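Local structure of enoyl-CoA hydratase, EchA3 (Mycobacterium marinum M, 3R6H) at residues A50-G55 and V185-A190; G16-D21 and E38-A43. The protein belongs to the enoyl-CoA hydratase/isomerase (crotonase) family and probably acts as a lyase in lipid metabolism. All coordinates share one frame; numbering follows the deposited sequence.

Contact 1. Residues A50-G55 and V185-A190; sequences ALVIAG and VVLSRA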
ATOM      1  N   ALA A  50     -12.030  25.265   2.780  1.00 13.36           N
ATOM      2  CA  ALA A  50     -11.871  23.881   3.255  1.00 12.00           C
ATOM      3  C   ALA A  50     -13.079  23.532   4.132  1.00 12.63           C
ATOM      4  O   ALA A  50     -13.769  24.422   4.641  1.00 13.07           O
ATOM      5  CB  ALA A  50     -10.533  23.733   4.030  1.00 11.82           C
ATOM      6  N   LEU A  51     -13.355  22.241   4.305  1.00 11.93           N
ATOM      7  CA  LEU A  51     -14.551  21.791   4.984  1.00 11.84           C
ATOM      8  C   LEU A  51     -14.166  20.747   6.038  1.00 11.82           C
ATOM      9  O   LEU A  51     -13.463  19.787   5.712  1.00 12.87           O
ATOM     10  CB  LEU A  51     -15.484  21.146   3.965  1.00 12.20           C
ATOM     11  CG  LEU A  51     -16.819  20.640   4.433  1.00 13.32           C
ATOM     12  CD1 LEU A  51     -17.650  21.789   5.079  1.00 14.93           C
ATOM     13  CD2 LEU A  51     -17.574  19.972   3.252  1.00 14.86           C
ATOM     14  N   VAL A  52     -14.686  20.911   7.244  1.00 11.99           N
ATOM     15  CA  VAL A  52     -14.518  19.974   8.342  1.00 11.83           C
ATOM     16  C   VAL A  52     -15.825  19.202   8.537  1.00 11.91           C
ATOM     17  O   VAL A  52     -16.932  19.808   8.581  1.00 11.97           O
ATOM     18  CB  VAL A  52     -14.147  20.707   9.636  1.00 10.89           C
ATOM     19  CG1 VAL A  52     -14.140  19.742  10.846  1.00 10.81           C
ATOM     20  CG2 VAL A  52     -12.795  21.427   9.493  1.00 11.33           C
ATOM     21  N   ILE A  53     -15.730  17.880   8.635  1.00 10.93           N
ATOM     22  CA  ILE A  53     -16.873  17.038   9.034  1.00 11.36           C
ATOM     23  C   ILE A  53     -16.553  16.410  10.378  1.00 12.02           C
ATOM     24  O   ILE A  53     -15.527  15.722  10.478  1.00 10.99           O
ATOM     25  CB  ILE A  53     -17.128  15.865   8.032  1.00 12.30           C
ATOM     26  CG1 ILE A  53     -17.161  16.338   6.569  1.00 15.47           C
ATOM     27  CG2 ILE A  53     -18.367  15.071   8.427  1.00 12.76           C
ATOM     28  CD1 ILE A  53     -18.266  17.303   6.272  1.00 16.71           C
ATOM     29  N   ALA A  54     -17.413  16.631  11.386  1.00 11.55           N
ATOM     30  CA  ALA A  54     -17.200  16.174  12.752  1.00 11.95           C
ATOM     31  C   ALA A  54     -18.370  15.336  13.234  1.00 12.29           C
ATOM     32  O   ALA A  54     -19.482  15.471  12.722  1.00 12.27           O
ATOM     33  CB  ALA A  54     -16.986  17.384  13.736  1.00 13.11           C
ATOM     34  N   GLY A  55     -18.120  14.502  14.240  1.00 11.95           N
ATOM     35  CA  GLY A  55     -19.167  13.767  14.914  1.00 12.68           C
ATOM     36  C   GLY A  55     -19.596  14.511  16.166  1.00 14.38           C
ATOM     37  O   GLY A  55     -19.458  15.740  16.246  1.00 14.63           O
ATOM     38  N   VAL A 185      -8.710  18.023  21.622  1.00 12.33           N
ATOM     39  CA  VAL A 185      -8.324  18.878  20.515  1.00 13.17           C
ATOM     40  C   VAL A 185      -8.531  18.250  19.140  1.00 12.82           C
ATOM     41  O   VAL A 185      -8.086  18.822  18.171  1.00 12.40           O
ATOM     42  CB  VAL A 185      -6.879  19.389  20.598  1.00 13.56           C
ATOM     43  CG1 VAL A 185      -6.690  20.355  21.836  1.00 15.97           C
ATOM     44  CG2 VAL A 185      -5.872  18.259  20.660  1.00 15.39           C
ATOM     45  N   VAL A 186      -9.262  17.146  19.045  1.00 12.24           N
ATOM     46  CA  VAL A 186      -9.526  16.563  17.716  1.00 11.46           C
ATOM     47  C   VAL A 186     -10.235  17.585  16.799  1.00 12.35           C
ATOM     48  O   VAL A 186      -9.815  17.799  15.633  1.00 12.06           O
ATOM     49  CB  VAL A 186     -10.357  15.279  17.817  1.00 10.51           C
ATOM     50  CG1 VAL A 186     -10.946  14.916  16.413  1.00  9.57           C
ATOM     51  CG2 VAL A 186      -9.509  14.132  18.451  1.00 11.23           C
ATOM     52  N   LEU A 187     -11.293  18.214  17.314  1.00 12.58           N
ATOM     53  CA  LEU A 187     -12.079  19.186  16.531  1.00 13.36           C
ATOM     54  C   LEU A 187     -11.263  20.464  16.265  1.00 13.22           C
ATOM     55  O   LEU A 187     -11.139  20.904  15.123  1.00 12.91           O
ATOM     56  CB  LEU A 187     -13.402  19.524  17.236  1.00 14.30           C
ATOM     57  CG  LEU A 187     -14.304  20.514  16.488  1.00 16.28           C
ATOM     58  CD1 LEU A 187     -14.661  19.976  15.114  1.00 15.15           C
ATOM     59  CD2 LEU A 187     -15.573  20.874  17.296  1.00 19.01           C
ATOM     60  N   SER A 188     -10.655  21.038  17.310  1.00 13.03           N
ATOM     61  CA  SER A 188      -9.844  22.229  17.112  1.00 13.99           C
ATOM     62  C   SER A 188      -8.668  21.963  16.167  1.00 13.03           C
ATOM     63  O   SER A 188      -8.376  22.815  15.310  1.00 12.91           O
ATOM     64  CB  SER A 188      -9.402  22.863  18.446  1.00 15.34           C
ATOM     65  OG  SER A 188      -8.613  22.005  19.215  1.00 17.30           O
ATOM     66  N   ARG A 189      -8.035  20.787  16.272  1.00 12.18           N
ATOM     67  CA  ARG A 189      -6.924  20.463  15.377  1.00 12.00           C
ATOM     68  C   ARG A 189      -7.433  20.260  13.929  1.00 10.95           C
ATOM     69  O   ARG A 189      -6.799  20.731  12.980  1.00 10.36           O
ATOM     70  CB  ARG A 189      -6.118  19.265  15.857  1.00 12.41           C
ATOM     71  CG  ARG A 189      -5.068  18.802  14.881  1.00 13.56           C
ATOM     72  CD  ARG A 189      -3.929  19.784  14.661  1.00 15.27           C
ATOM     73  NE  ARG A 189      -3.208  19.290  13.508  1.00 16.39           N
ATOM     74  CZ  ARG A 189      -2.798  19.980  12.456  1.00 17.03           C
ATOM     75  NH1 ARG A 189      -2.851  21.312  12.415  1.00 17.95           N
ATOM     76  NH2 ARG A 189      -2.210  19.306  11.463  1.00 17.73           N
ATOM     77  N   ALA A 190      -8.599  19.620  13.763  1.00 11.04           N
ATOM     78  CA  ALA A 190      -9.185  19.463  12.426  1.00 10.64           C
ATOM     79  C   ALA A 190      -9.464  20.824  11.778  1.00 11.41           C
ATOM     80  O   ALA A 190      -9.174  21.039  10.581  1.00 10.29           O
ATOM     81  CB  ALA A 190     -10.467  18.602  12.499  1.00 11.16           C
TER
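Val-52 spreads its two methyls over the first turns of the helix that starts after Val-185, and both find Ala-190. Val-52 CG1 lies 4.2 Å from Ala-190 CB, a loose apolar contact. Val-52 CG2 lies 3.8 Å from Ala-190 O, so a methyl rests against the helix backbone as well as against a side chain. With chi1 at 173°, CG1 stands anti to the backbone N and CG2 beside it; Val-52 CG1 thereby also comes within 4.3 Å of Leu-187 CD1, one helical turn before Ala-190. The Val-52 side chain touches Ala-194 too, a turn further along the same helix. Strand 50-54 and helix 186-190 run nearly antiparallel, at 166°, with their axes 9.5 Å apart at closest approach. In the crotonase-like fold of this chain the strand is an inner member of the six-stranded mixed sheet, between strands 15-20 and 98-102, and the helix covers one face of it. Ile-53 points to the other face, where it meets Ile-18 and Ile-100. Two residues on from Val-52, Ala-54 returns to the helix side and places CB 3.7 Å from Leu-187 CD1. Leu-187 leaves the helix neither directly at the strand nor away from it; its extended first torsion, CG anti to the backbone N at chi1 -179°, carries the CD1 branch inward to Ala-54. The small alanines at 54 and 190 both touch strand 98-102 as well, Ala-54 through Ala-101 and Ala-190 through Val-99 and Ala-101.

Contact 2. Residues G16-D21 and E38-A43; sequences GVIRMD and EAIDAA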
ATOM      1  N   GLY A  16     -15.640  25.844   6.385  1.00 15.62           N
ATOM      2  CA  GLY A  16     -16.966  25.435   6.802  1.00 15.82           C
ATOM      3  C   GLY A  16     -16.791  24.307   7.800  1.00 15.61           C
ATOM      4  O   GLY A  16     -15.859  23.511   7.665  1.00 15.95           O
ATOM      5  N   VAL A  17     -17.651  24.251   8.816  1.00 14.55           N
ATOM      6  CA  VAL A  17     -17.604  23.175   9.801  1.00 14.05           C
ATOM      7  C   VAL A  17     -18.975  22.542   9.881  1.00 14.08           C
ATOM      8  O   VAL A  17     -19.974  23.240  10.136  1.00 15.71           O
ATOM      9  CB  VAL A  17     -17.189  23.681  11.205  1.00 14.36           C
ATOM     10  CG1 VAL A  17     -17.225  22.545  12.254  1.00 16.00           C
ATOM     11  CG2 VAL A  17     -15.845  24.327  11.153  1.00 12.80           C
ATOM     12  N   ILE A  18     -19.030  21.227   9.661  1.00 13.75           N
ATOM     13  CA  ILE A  18     -20.272  20.463   9.696  1.00 14.89           C
ATOM     14  C   ILE A  18     -20.186  19.483  10.869  1.00 15.77           C
ATOM     15  O   ILE A  18     -19.309  18.611  10.897  1.00 14.87           O
ATOM     16  CB  ILE A  18     -20.516  19.720   8.375  1.00 14.84           C
ATOM     17  CG1 ILE A  18     -20.753  20.737   7.261  1.00 15.04           C
ATOM     18  CG2 ILE A  18     -21.641  18.646   8.513  1.00 15.93           C
ATOM     19  CD1 ILE A  18     -20.895  20.095   5.907  1.00 16.05           C
ATOM     20  N   ARG A  19     -21.082  19.623  11.846  1.00 15.44           N
ATOM     21  CA  ARG A  19     -21.040  18.775  13.048  1.00 15.96           C
ATOM     22  C   ARG A  19     -22.301  17.892  13.116  1.00 16.97           C
ATOM     23  O   ARG A  19     -23.415  18.394  13.149  1.00 17.01           O
ATOM     24  CB  ARG A  19     -20.898  19.630  14.326  1.00 18.15           C
ATOM     25  CG  ARG A  19     -19.572  20.395  14.437  1.00 20.46           C
ATOM     26  CD  ARG A  19     -19.498  21.351  15.670  1.00 25.37           C
ATOM     27  NE  ARG A  19     -19.310  20.633  16.940  1.00 28.32           N
ATOM     28  CZ  ARG A  19     -19.132  21.225  18.128  1.00 32.78           C
ATOM     29  NH1 ARG A  19     -19.097  22.555  18.220  1.00 33.24           N
ATOM     30  NH2 ARG A  19     -18.972  20.490  19.226  1.00 32.80           N
ATOM     31  N   MET A  20     -22.108  16.576  13.119  1.00 16.40           N
ATOM     32  CA  MET A  20     -23.189  15.614  13.301  1.00 16.26           C
ATOM     33  C   MET A  20     -23.506  15.368  14.772  1.00 16.92           C
ATOM     34  O   MET A  20     -22.630  15.021  15.565  1.00 16.33           O
ATOM     35  CB  MET A  20     -22.836  14.256  12.684  1.00 16.87           C
ATOM     36  CG  MET A  20     -22.537  14.291  11.221  1.00 15.23           C
ATOM     37  SD  MET A  20     -22.250  12.628  10.560  1.00 15.46           S
ATOM     38  CE  MET A  20     -20.562  12.360  11.137  1.00 12.31           C
ATOM     39  N   ASP A  21     -24.779  15.532  15.137  1.00 16.92           N
ATOM     40  CA  ASP A  21     -25.215  15.126  16.479  1.00 17.78           C
ATOM     41  C   ASP A  21     -26.720  14.880  16.511  1.00 19.37           C
ATOM     42  O   ASP A  21     -27.497  15.827  16.649  1.00 19.65           O
ATOM     43  CB  ASP A  21     -24.841  16.159  17.536  1.00 17.70           C
ATOM     44  CG  ASP A  21     -25.199  15.708  18.951  1.00 19.41           C
ATOM     45  OD1 ASP A  21     -25.490  14.520  19.159  1.00 20.73           O
ATOM     46  OD2 ASP A  21     -25.214  16.555  19.874  1.00 23.83           O
ATOM     47  N   GLU A  38     -27.502  18.840   2.806  1.00 19.55           N
ATOM     48  CA  GLU A  38     -27.931  20.234   2.869  1.00 20.23           C
ATOM     49  C   GLU A  38     -26.837  21.113   3.469  1.00 19.16           C
ATOM     50  O   GLU A  38     -26.654  22.271   3.063  1.00 19.59           O
ATOM     51  CB  GLU A  38     -29.257  20.349   3.644  1.00 21.35           C
ATOM     52  CG  GLU A  38     -30.439  19.782   2.829  1.00 25.07           C
ATOM     53  CD  GLU A  38     -31.772  19.730   3.575  1.00 30.32           C
ATOM     54  OE1 GLU A  38     -31.808  20.047   4.777  1.00 32.92           O
ATOM     55  OE2 GLU A  38     -32.788  19.330   2.942  1.00 31.10           O
ATOM     56  N   ALA A  39     -26.093  20.564   4.422  1.00 17.96           N
ATOM     57  CA  ALA A  39     -24.993  21.303   5.035  1.00 17.34           C
ATOM     58  C   ALA A  39     -23.851  21.505   4.033  1.00 16.60           C
ATOM     59  O   ALA A  39     -23.258  22.577   3.945  1.00 17.25           O
ATOM     60  CB  ALA A  39     -24.492  20.591   6.296  1.00 16.98           C
ATOM     61  N   ILE A  40     -23.544  20.470   3.256  1.00 16.88           N
ATOM     62  CA  ILE A  40     -22.512  20.607   2.214  1.00 16.12           C
ATOM     63  C   ILE A  40     -22.968  21.583   1.113  1.00 17.32           C
ATOM     64  O   ILE A  40     -22.168  22.350   0.608  1.00 16.75           O
ATOM     65  CB  ILE A  40     -22.095  19.236   1.615  1.00 16.20           C
ATOM     66  CG1 ILE A  40     -21.589  18.303   2.711  1.00 16.29           C
ATOM     67  CG2 ILE A  40     -20.999  19.389   0.570  1.00 14.67           C
ATOM     68  CD1 ILE A  40     -21.445  16.875   2.263  1.00 16.03           C
ATOM     69  N   ASP A  41     -24.258  21.541   0.755  1.00 17.97           N
ATOM     70  CA  ASP A  41     -24.838  22.557  -0.128  1.00 19.06           C
ATOM     71  C   ASP A  41     -24.538  23.974   0.413  1.00 18.39           C
ATOM     72  O   ASP A  41     -24.215  24.887  -0.344  1.00 18.31           O
ATOM     73  CB  ASP A  41     -26.359  22.374  -0.252  1.00 19.40           C
ATOM     74  CG  ASP A  41     -26.779  21.141  -1.020  1.00 21.63           C
ATOM     75  OD1 ASP A  41     -25.937  20.460  -1.643  1.00 21.32           O
ATOM     76  OD2 ASP A  41     -28.011  20.846  -0.979  1.00 21.69           O
ATOM     77  N   ALA A  42     -24.676  24.154   1.723  1.00 18.52           N
ATOM     78  CA  ALA A  42     -24.412  25.450   2.355  1.00 18.74           C
ATOM     79  C   ALA A  42     -22.931  25.834   2.250  1.00 18.86           C
ATOM     80  O   ALA A  42     -22.596  26.965   1.941  1.00 18.21           O
ATOM     81  CB  ALA A  42     -24.891  25.451   3.796  1.00 19.15           C
ATOM     82  N   ALA A  43     -22.035  24.869   2.454  1.00 17.88           N
ATOM     83  CA  ALA A  43     -20.619  25.119   2.271  1.00 17.91           C
ATOM     84  C   ALA A  43     -20.311  25.508   0.821  1.00 17.60           C
ATOM     85  O   ALA A  43     -19.482  26.389   0.569  1.00 17.98           O
ATOM     86  CB  ALA A  43     -19.785  23.855   2.701  1.00 17.87           C
TER
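Ile-18 reaches from the strand to the helix with the end of its longer branch, and CD1 meets two consecutive residues there. Ile-18 CD1 sits 3.7 Å from Ala-39 CB and equally 3.7 Å from Ile-40 CG1, so it bridges neighbouring positions on the helix surface. Two torsions put it there: CG1 stands anti to the carbonyl carbon, beside the backbone N (chi1 -66°), and the chain then runs on extended (chi2 176°), giving CD1 its full reach. The rest of the side chain follows the same alanine more loosely, Ile-18 CG1 at 3.9 Å and CG2 at 4.1 Å from Ala-39 CB. All three outer carbons of Ile-18 therefore gather round one methyl, and Ala-39 is where the backbones are nearest, with CA atoms of Ile-18 and Ala-39 6.7 Å apart. Ile-40 adopts the same conformation, yet its side chain crosses that of Ile-18 at about a right angle. It offers the flank of its chain, CG1, to the incoming methyl, while its side chain also packs on Leu-87, Arg-90 and Leu-91 of helix 75-92. Val-7 touches both Ile-18 and Ala-39 from strand 7-12. One turn after Ala-39, the Ala-43 side chain points at the strand near Gly-16, which has no side chain, and touches Leu-51, Val-48 and Tyr-94. This purely apolar seam is the packing of a helix on the first strand of its own beta-alpha-beta unit, strand 15-20, helix 30-46, strand 50-54, a parallel crossover within the crotonase-like fold.

Overall arrangement
Both contacts are buried, apolar and built on neighbouring parallel strands of one sheet, 50-54 and 15-20, which are probably joined by backbone hydrogen bonds from Ile-18 N to Val-52 O and from Ala-54 N to Ile-18 O. They use opposite faces: helix 186-198 covers contact 1, helix 30-46 contact 2. Contact 2 is local, within one beta-alpha-beta unit, whereas contact 1 brings together parts of the chain 130 residues apart. Contact 1 spreads its packing over two strand residues and includes a backbone carbonyl; contact 2 gathers on one isoleucine. At the edge of contact 1, partly exposed Leu-187 packs against the guanidinium carbon of Arg-19.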